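Local coordinates for glucoamylase (Thermoanaerobacterium thermosaccharolyticum, PDB 1LF6), which hydrolyses terminal alpha-1,4-linked glucose residues from the non-reducing ends of starch-like chains, releasing beta-D-glucose, at residues A[73-78]-A[151-156]; A[378-383]-A[392-397]; A[534-539]-A[550-555]. All coordinates share one frame; numbering follows the deposited sequence.

Contact 1. Residues A[73-78]-A[151-156]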
# COMPACT_ATOMS: atom_id res chain seq x y z
N LYS A 73 10.14 2.89 12.89
CA LYS A 73 9.46 1.62 13.01
C LYS A 73 8.18 1.83 13.82
O LYS A 73 7.11 1.36 13.44
CB LYS A 73 10.37 0.59 13.69
CG LYS A 73 9.82 -0.83 13.73
CD LYS A 73 9.07 -1.13 15.01
CE LYS A 73 8.69 -2.60 15.10
NZ LYS A 73 8.08 -2.94 16.42
N GLU A 74 8.31 2.57 14.92
CA GLU A 74 7.19 2.86 15.80
C GLU A 74 7.43 4.03 16.75
O GLU A 74 8.56 4.45 16.97
CB GLU A 74 6.84 1.66 16.67
CG GLU A 74 6.18 0.50 15.97
CD GLU A 74 5.62 -0.48 16.98
OE1 GLU A 74 6.39 -0.90 17.87
OE2 GLU A 74 4.42 -0.82 16.89
N ILE A 75 6.33 4.53 17.30
CA ILE A 75 6.33 5.61 18.28
C ILE A 75 5.12 5.26 19.13
O ILE A 75 3.98 5.48 18.72
CB ILE A 75 6.12 7.00 17.66
CG1 ILE A 75 7.22 7.30 16.64
CG2 ILE A 75 6.15 8.06 18.75
CD1 ILE A 75 7.04 8.62 15.91
N LYS A 76 5.36 4.68 20.31
CA LYS A 76 4.27 4.27 21.18
C LYS A 76 4.43 4.71 22.62
O LYS A 76 5.51 5.14 23.05
CB LYS A 76 4.14 2.74 21.14
CG LYS A 76 5.34 2.02 21.73
CD LYS A 76 5.23 0.52 21.58
CE LYS A 76 6.48 -0.17 22.10
NZ LYS A 76 6.40 -1.65 21.96
N PHE A 77 3.34 4.60 23.37
CA PHE A 77 3.33 4.97 24.78
C PHE A 77 3.35 3.74 25.67
O PHE A 77 2.76 2.71 25.33
CB PHE A 77 2.08 5.79 25.12
CG PHE A 77 2.18 7.24 24.73
CD1 PHE A 77 3.11 8.07 25.35
CD2 PHE A 77 1.36 7.77 23.75
CE1 PHE A 77 3.21 9.41 25.00
CE2 PHE A 77 1.46 9.10 23.38
CZ PHE A 77 2.39 9.93 24.01
N ILE A 78 4.05 3.86 26.79
CA ILE A 78 4.13 2.78 27.77
C ILE A 78 3.72 3.39 29.10
O ILE A 78 4.23 4.45 29.48
CB ILE A 78 5.56 2.22 27.91
CG1 ILE A 78 6.10 1.80 26.53
CG2 ILE A 78 5.56 1.02 28.85
CD1 ILE A 78 5.25 0.74 25.84
N LEU A 151 3.89 7.86 32.53
CA LEU A 151 3.73 7.71 31.09
C LEU A 151 5.06 7.88 30.38
O LEU A 151 5.75 8.89 30.57
CB LEU A 151 2.73 8.74 30.56
CG LEU A 151 2.42 8.68 29.07
CD1 LEU A 151 1.68 7.39 28.74
CD2 LEU A 151 1.57 9.89 28.69
N TYR A 152 5.42 6.90 29.56
CA TYR A 152 6.68 6.95 28.83
C TYR A 152 6.46 6.80 27.33
O TYR A 152 5.57 6.07 26.89
CB TYR A 152 7.63 5.86 29.32
CG TYR A 152 7.80 5.82 30.83
CD1 TYR A 152 6.90 5.13 31.64
CD2 TYR A 152 8.86 6.50 31.45
CE1 TYR A 152 7.04 5.11 33.02
CE2 TYR A 152 9.00 6.48 32.84
CZ TYR A 152 8.09 5.79 33.62
OH TYR A 152 8.22 5.78 34.99
N LEU A 153 7.28 7.50 26.56
CA LEU A 153 7.21 7.47 25.10
C LEU A 153 8.43 6.74 24.57
O LEU A 153 9.56 7.06 24.94
CB LEU A 153 7.18 8.90 24.55
CG LEU A 153 7.03 9.07 23.04
CD1 LEU A 153 5.69 8.52 22.60
CD2 LEU A 153 7.14 10.55 22.67
N ALA A 154 8.21 5.74 23.71
CA ALA A 154 9.30 4.97 23.13
C ALA A 154 9.34 5.16 21.62
O ALA A 154 8.45 4.72 20.90
CB ALA A 154 9.13 3.49 23.47
N TYR A 155 10.39 5.83 21.16
CA TYR A 155 10.58 6.11 19.74
C TYR A 155 11.64 5.16 19.18
O TYR A 155 12.76 5.13 19.67
CB TYR A 155 11.04 7.57 19.57
CG TYR A 155 11.58 7.90 18.20
CD1 TYR A 155 10.84 7.65 17.05
CD2 TYR A 155 12.85 8.48 18.05
CE1 TYR A 155 11.34 7.97 15.79
CE2 TYR A 155 13.35 8.80 16.80
CZ TYR A 155 12.59 8.54 15.67
OH TYR A 155 13.08 8.86 14.43
N ASP A 156 11.28 4.40 18.15
CA ASP A 156 12.22 3.47 17.54
C ASP A 156 12.61 3.88 16.13
O ASP A 156 11.90 3.61 15.17
CB ASP A 156 11.63 2.06 17.51
CG ASP A 156 12.62 1.03 17.01
OD1 ASP A 156 12.25 -0.16 16.94
OD2 ASP A 156 13.77 1.40 16.69

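Contact 2. Residues A[378-383]-A[392-397]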
# COMPACT_ATOMS: atom_id res chain seq x y z
N ILE A 378 8.98 -1.85 -20.36
CA ILE A 378 8.59 -1.75 -18.96
C ILE A 378 9.15 -2.93 -18.15
O ILE A 378 8.76 -4.08 -18.35
CB ILE A 378 7.05 -1.76 -18.79
CG1 ILE A 378 6.43 -0.54 -19.49
CG2 ILE A 378 6.69 -1.77 -17.30
CD1 ILE A 378 6.82 0.79 -18.86
N PRO A 379 10.09 -2.65 -17.23
CA PRO A 379 10.64 -3.76 -16.43
C PRO A 379 9.60 -4.27 -15.43
O PRO A 379 8.62 -3.56 -15.14
CB PRO A 379 11.86 -3.12 -15.76
CG PRO A 379 11.49 -1.68 -15.65
CD PRO A 379 10.78 -1.38 -16.95
N GLN A 380 9.78 -5.48 -14.91
CA GLN A 380 8.84 -6.07 -13.96
C GLN A 380 8.31 -4.99 -13.03
O GLN A 380 7.11 -4.86 -12.84
CB GLN A 380 9.49 -7.19 -13.15
CG GLN A 380 8.53 -7.85 -12.16
CD GLN A 380 9.06 -9.15 -11.57
OE1 GLN A 380 8.46 -9.74 -10.70
NE2 GLN A 380 10.19 -9.60 -12.04
N ASN A 381 9.23 -4.24 -12.45
CA ASN A 381 8.90 -3.13 -11.56
C ASN A 381 10.12 -2.23 -11.45
O ASN A 381 11.22 -2.60 -11.87
CB ASN A 381 8.44 -3.64 -10.18
CG ASN A 381 9.43 -4.61 -9.55
OD1 ASN A 381 9.04 -5.47 -8.76
ND2 ASN A 381 10.70 -4.46 -9.88
N THR A 382 9.92 -1.04 -10.90
CA THR A 382 11.02 -0.09 -10.76
C THR A 382 10.95 0.62 -9.42
O THR A 382 9.90 0.64 -8.77
CB THR A 382 10.95 1.01 -11.83
OG1 THR A 382 9.68 1.68 -11.72
CG2 THR A 382 11.10 0.44 -13.22
N TRP A 383 12.07 1.20 -9.01
CA TRP A 383 12.10 1.97 -7.77
C TRP A 383 11.37 3.24 -8.18
O TRP A 383 11.18 3.50 -9.37
CB TRP A 383 13.53 2.33 -7.39
CG TRP A 383 14.40 1.17 -7.13
CD1 TRP A 383 15.12 0.46 -8.06
CD2 TRP A 383 14.68 0.57 -5.86
NE1 TRP A 383 15.83 -0.54 -7.44
CE2 TRP A 383 15.58 -0.50 -6.09
CE3 TRP A 383 14.25 0.83 -4.55
CZ2 TRP A 383 16.06 -1.31 -5.06
CZ3 TRP A 383 14.73 0.03 -3.53
CH2 TRP A 383 15.63 -1.03 -3.78
N GLY A 392 11.69 -9.49 -14.43
CA GLY A 392 10.75 -10.42 -15.03
C GLY A 392 10.10 -9.76 -16.23
O GLY A 392 10.02 -8.53 -16.30
N ILE A 393 9.65 -10.56 -17.19
CA ILE A 393 9.01 -10.04 -18.38
C ILE A 393 7.50 -10.28 -18.35
O ILE A 393 7.03 -11.39 -18.58
CB ILE A 393 9.58 -10.71 -19.66
CG1 ILE A 393 11.09 -10.46 -19.74
CG2 ILE A 393 8.85 -10.19 -20.89
CD1 ILE A 393 11.49 -8.98 -19.77
N GLN A 394 6.74 -9.22 -18.07
CA GLN A 394 5.28 -9.31 -18.00
C GLN A 394 4.67 -8.53 -19.16
O GLN A 394 4.73 -7.31 -19.18
CB GLN A 394 4.78 -8.74 -16.67
CG GLN A 394 5.03 -9.64 -15.47
CD GLN A 394 4.86 -8.93 -14.13
OE1 GLN A 394 3.96 -8.10 -13.95
NE2 GLN A 394 5.72 -9.26 -13.18
N LEU A 395 4.08 -9.25 -20.11
CA LEU A 395 3.48 -8.63 -21.27
C LEU A 395 2.34 -7.69 -20.93
O LEU A 395 2.18 -6.64 -21.57
CB LEU A 395 3.01 -9.70 -22.27
CG LEU A 395 4.07 -10.20 -23.26
CD1 LEU A 395 4.40 -9.11 -24.25
CD2 LEU A 395 5.33 -10.63 -22.51
N ASP A 396 1.54 -8.05 -19.93
CA ASP A 396 0.42 -7.21 -19.55
C ASP A 396 0.94 -5.85 -19.13
O ASP A 396 0.29 -4.83 -19.36
CB ASP A 396 -0.41 -7.86 -18.43
CG ASP A 396 0.30 -7.88 -17.10
OD1 ASP A 396 1.49 -8.24 -17.06
OD2 ASP A 396 -0.35 -7.56 -16.08
N GLU A 397 2.14 -5.83 -18.54
CA GLU A 397 2.72 -4.56 -18.11
C GLU A 397 3.25 -3.70 -19.27
O GLU A 397 3.45 -2.50 -19.11
CB GLU A 397 3.81 -4.80 -17.06
CG GLU A 397 3.26 -5.21 -15.69
CD GLU A 397 4.23 -4.97 -14.55
OE1 GLU A 397 3.81 -4.42 -13.51
OE2 GLU A 397 5.42 -5.33 -14.69
O HOH W 1 8.19 -6.82 -17.41
O HOH W 2 11.99 -6.50 -16.80

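Contact 3. Residues A[534-539]-A[550-555]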
# COMPACT_ATOMS: atom_id res chain seq x y z
N PRO A 534 -9.31 -16.63 -11.43
CA PRO A 534 -10.35 -15.65 -11.78
C PRO A 534 -9.87 -14.53 -12.70
O PRO A 534 -10.69 -13.77 -13.23
CB PRO A 534 -10.82 -15.14 -10.42
CG PRO A 534 -9.64 -15.33 -9.56
CD PRO A 534 -9.10 -16.67 -9.97
N SER A 535 -8.56 -14.43 -12.89
CA SER A 535 -7.97 -13.41 -13.75
C SER A 535 -8.47 -13.51 -15.18
O SER A 535 -8.33 -12.55 -15.96
CB SER A 535 -6.44 -13.52 -13.74
OG SER A 535 -5.92 -13.30 -12.45
N PHE A 536 -9.03 -14.65 -15.56
CA PHE A 536 -9.53 -14.81 -16.92
C PHE A 536 -10.61 -13.78 -17.18
O PHE A 536 -10.88 -13.44 -18.33
CB PHE A 536 -10.09 -16.22 -17.15
CG PHE A 536 -11.47 -16.42 -16.59
CD1 PHE A 536 -11.66 -16.60 -15.23
CD2 PHE A 536 -12.57 -16.41 -17.44
CE1 PHE A 536 -12.94 -16.77 -14.71
CE2 PHE A 536 -13.86 -16.58 -16.93
CZ PHE A 536 -14.04 -16.76 -15.56
N LEU A 537 -11.24 -13.28 -16.12
CA LEU A 537 -12.29 -12.28 -16.29
C LEU A 537 -11.75 -11.00 -16.91
O LEU A 537 -12.51 -10.10 -17.27
CB LEU A 537 -12.97 -11.96 -14.95
CG LEU A 537 -13.89 -13.06 -14.38
CD1 LEU A 537 -14.43 -12.61 -13.02
CD2 LEU A 537 -15.03 -13.35 -15.36
N GLU A 538 -10.43 -10.92 -17.03
CA GLU A 538 -9.79 -9.76 -17.64
C GLU A 538 -10.21 -9.70 -19.10
O GLU A 538 -10.23 -8.63 -19.71
CB GLU A 538 -8.28 -9.86 -17.54
CG GLU A 538 -7.73 -9.51 -16.17
CD GLU A 538 -7.87 -8.04 -15.85
OE1 GLU A 538 -8.97 -7.61 -15.43
OE2 GLU A 538 -6.87 -7.31 -16.03
N LEU A 539 -10.52 -10.87 -19.65
CA LEU A 539 -10.95 -10.99 -21.04
C LEU A 539 -12.18 -10.12 -21.28
O LEU A 539 -12.26 -9.41 -22.27
CB LEU A 539 -11.30 -12.45 -21.38
CG LEU A 539 -10.14 -13.45 -21.55
CD1 LEU A 539 -10.69 -14.87 -21.46
CD2 LEU A 539 -9.44 -13.21 -22.89
N PRO A 550 -20.25 -18.34 -23.83
CA PRO A 550 -20.35 -19.61 -23.10
C PRO A 550 -19.03 -20.13 -22.50
O PRO A 550 -19.04 -20.88 -21.53
CB PRO A 550 -20.96 -20.57 -24.13
CG PRO A 550 -20.56 -19.95 -25.46
CD PRO A 550 -20.74 -18.48 -25.21
N LYS A 551 -17.90 -19.73 -23.08
CA LYS A 551 -16.61 -20.17 -22.54
C LYS A 551 -16.36 -19.48 -21.21
O LYS A 551 -15.79 -20.06 -20.29
CB LYS A 551 -15.47 -19.88 -23.53
CG LYS A 551 -15.54 -20.71 -24.81
CD LYS A 551 -14.25 -20.61 -25.61
CE LYS A 551 -14.24 -21.55 -26.82
NZ LYS A 551 -15.26 -21.18 -27.83
N ILE A 552 -16.80 -18.22 -21.12
CA ILE A 552 -16.66 -17.45 -19.89
C ILE A 552 -17.56 -18.06 -18.82
O ILE A 552 -17.14 -18.26 -17.68
CB ILE A 552 -17.09 -15.97 -20.10
CG1 ILE A 552 -16.09 -15.27 -21.04
CG2 ILE A 552 -17.20 -15.25 -18.76
CD1 ILE A 552 -14.67 -15.20 -20.49
N LEU A 553 -18.81 -18.35 -19.18
CA LEU A 553 -19.76 -18.93 -18.23
C LEU A 553 -19.28 -20.29 -17.71
O LEU A 553 -19.39 -20.58 -16.53
CB LEU A 553 -21.14 -19.08 -18.88
CG LEU A 553 -21.98 -17.80 -19.06
CD1 LEU A 553 -22.19 -17.13 -17.70
CD2 LEU A 553 -21.28 -16.84 -19.99
N ASN A 554 -18.72 -21.10 -18.61
CA ASN A 554 -18.22 -22.42 -18.23
C ASN A 554 -17.09 -22.29 -17.21
O ASN A 554 -17.00 -23.06 -16.25
CB ASN A 554 -17.69 -23.17 -19.46
CG ASN A 554 -18.80 -23.71 -20.35
OD1 ASN A 554 -18.55 -24.13 -21.48
ND2 ASN A 554 -20.02 -23.72 -19.83
N THR A 555 -16.21 -21.32 -17.44
CA THR A 555 -15.07 -21.10 -16.56
C THR A 555 -15.58 -20.65 -15.19
O THR A 555 -15.09 -21.10 -14.16
CB THR A 555 -14.12 -20.04 -17.16
OG1 THR A 555 -13.75 -20.43 -18.49
CG2 THR A 555 -12.87 -19.90 -16.31

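Contact 1. Residues A[73-78]-A[151-156]
The Phe77 ring takes the CD1 methyl of Leu153 over one face, a CH-pi contact 3.8 Å from the ring centroid and offset toward the rim at CE1. At the edge of the same ring, near its plane, the backbone O of Tyr152 lies 3.5 Å from Phe77 CD1. Leu151 CD1 comes within 3.7 Å of Phe77 CD1. The Tyr152 ring presents its edge to the other strand, with Ile78 O 3.5 Å from its CD1. Tyr155 likewise meets Ile75 edge-on, through its CD1 and the CG1 of the isoleucine. In Leu153, chi1 of -177° sets CG anti to the backbone N, beside the carbonyl carbon. Its CD1 touches the Phe77 ring and Ile75 CG2. Leu153 CD1 also lies 3.4 Å from Lys76 O. The two strands run antiparallel, their axes at 155°. Lys76 and Ala154 form a hydrogen-bonded pair, with Ala154 N giving a nearly straight bond of 2.8 Å to Lys76 O. Ile78 and Tyr152 form a second such pair, in which Ile78 N lies 2.7 Å from Tyr152 O. Between these pairs, Phe77 CA makes a CH...O contact to that same Tyr152 oxygen, which therefore receives both. The amine of Lys76 forms a salt bridge with Asp88, and the Tyr155 hydroxyl is hydrogen-bonded to Thr188. One face, with Ile75, Phe77, Leu153 and Tyr155, is apolar and turned to strand 243-251 of another sheet; the other, with Glu74, Lys76, Ile78, Tyr152, Ala154 and Asp156, is mixed and partly covered by helix 209-216. Neighbouring antiparallel strands with an apolar face turned to a second sheet are the arrangement of the beta-sandwich domain of this bacterial glucoamylase.

Contact 2. Residues A[378-383]-A[392-397]
Gln380 sets CG anti to its backbone N (chi1 -179°), while Gln394 holds CG beside its backbone N (chi1 -74°). The two glutamine side chains meet at a slant. Gln394 NE2 comes within 3.3 Å of Gln380 CG, and the amide planes stand 62° apart. Glu397 also has CG beside the backbone N, and its chain is extended from there; its OE2 is modelled 2.5 Å from Gln380 O, a short approach that is doubtful and carries no claim of a bond. Two residues before Gln380, Ile378 crosses the Glu397 side chain at about a right angle, its CG1 lying 3.6 Å from Glu397 O. The backbones themselves are joined by two waters. The first donates to Ile378 O at 3.0 Å and to Gly392 O at 2.7 Å, and it accepts from Gln394 N at 2.9 Å. The second accepts from Gln380 N at 3.1 Å and donates to Gly392 O, so that this one carbonyl is gripped by both waters. Around these segments, Gln394 NE2 is hydrogen-bonded to Gln434 OE1 and to Glu438 OE2, its OE1 receives a bond from Arg343 NH1, and Glu397 OE1 accepts from Arg343 N. Gln398 NE2 adds bonds to Ile378 O and Gln394 O, tying the start of helix 395-407 to the preceding loop. Three hydrogen bonds thus fix the rotation of the Gln394 amide, and one of them ends on the residue that is probably the proton donor of the enzyme. The chemistry of the contact is consistent with a second-shell role: while the waters bridge the two backbones, the held amide of Gln394 probably helps to orient Glu438 in the active site.

Contact 3. Residues A[534-539]-A[550-555]
Phe536 and Thr555 reach toward each other tip to tip, and a CH-pi contact joins them: the CG2 methyl of Thr555 sits over the centre of the ring, 3.3 Å from its centroid and close to the ring normal. Chi1 of 79° puts Phe536 CG between the backbone N and the carbonyl carbon, and the opposite face of the ring rests on Leu537 CG of its own segment. Apolar contacts form the second group, centred on Ile552, whose CD1 lies 3.9 Å from Phe536 CD2 and 4.1 Å from Leu539 CD1. Replacing Phe536 by an alanine would probably open a gap between the segments, leaving the Thr555 methyl and Ile552 CD1 without the ring they pack against. No hydrogen bond crosses between the segments; within helix 550-562, Thr555 OG1 donates to Lys551 O at 2.7 Å, and Thr555 N reaches that oxygen from the other face of its plane. Thr555 OG1 is also bonded to Tyr502 N. The contact joins the 3-10 turn 534-536 and the start of helix 538-541 to the first turns of helix 550-562, with Leu537 and Ile552 on Tyr609 of helix 600-612, Leu539 on helix 445-464, and strand 501-502 alongside.

In the fold
Contact 1 belongs to the N-terminal beta-sandwich, whereas contacts 2 and 3 lie in the family 15 catalytic part, an (alpha/alpha) barrel. Contact 1 is remote from both, its centre 39 Å from that of contact 2 and 50 Å from that of contact 3, on the opposite side of the middle of the chain. Contacts 2 and 3 do not touch, but their nearest atoms are about 7 Å apart. Through Gln394, contact 2 touches the probable proton donor Glu438 (side chains about 3 Å apart) and lies about 7 Å from the side chain of Glu435, the probable proton acceptor. Contact 3 stands further back, with the Phe536 side chain about 11 Å from that of Glu435.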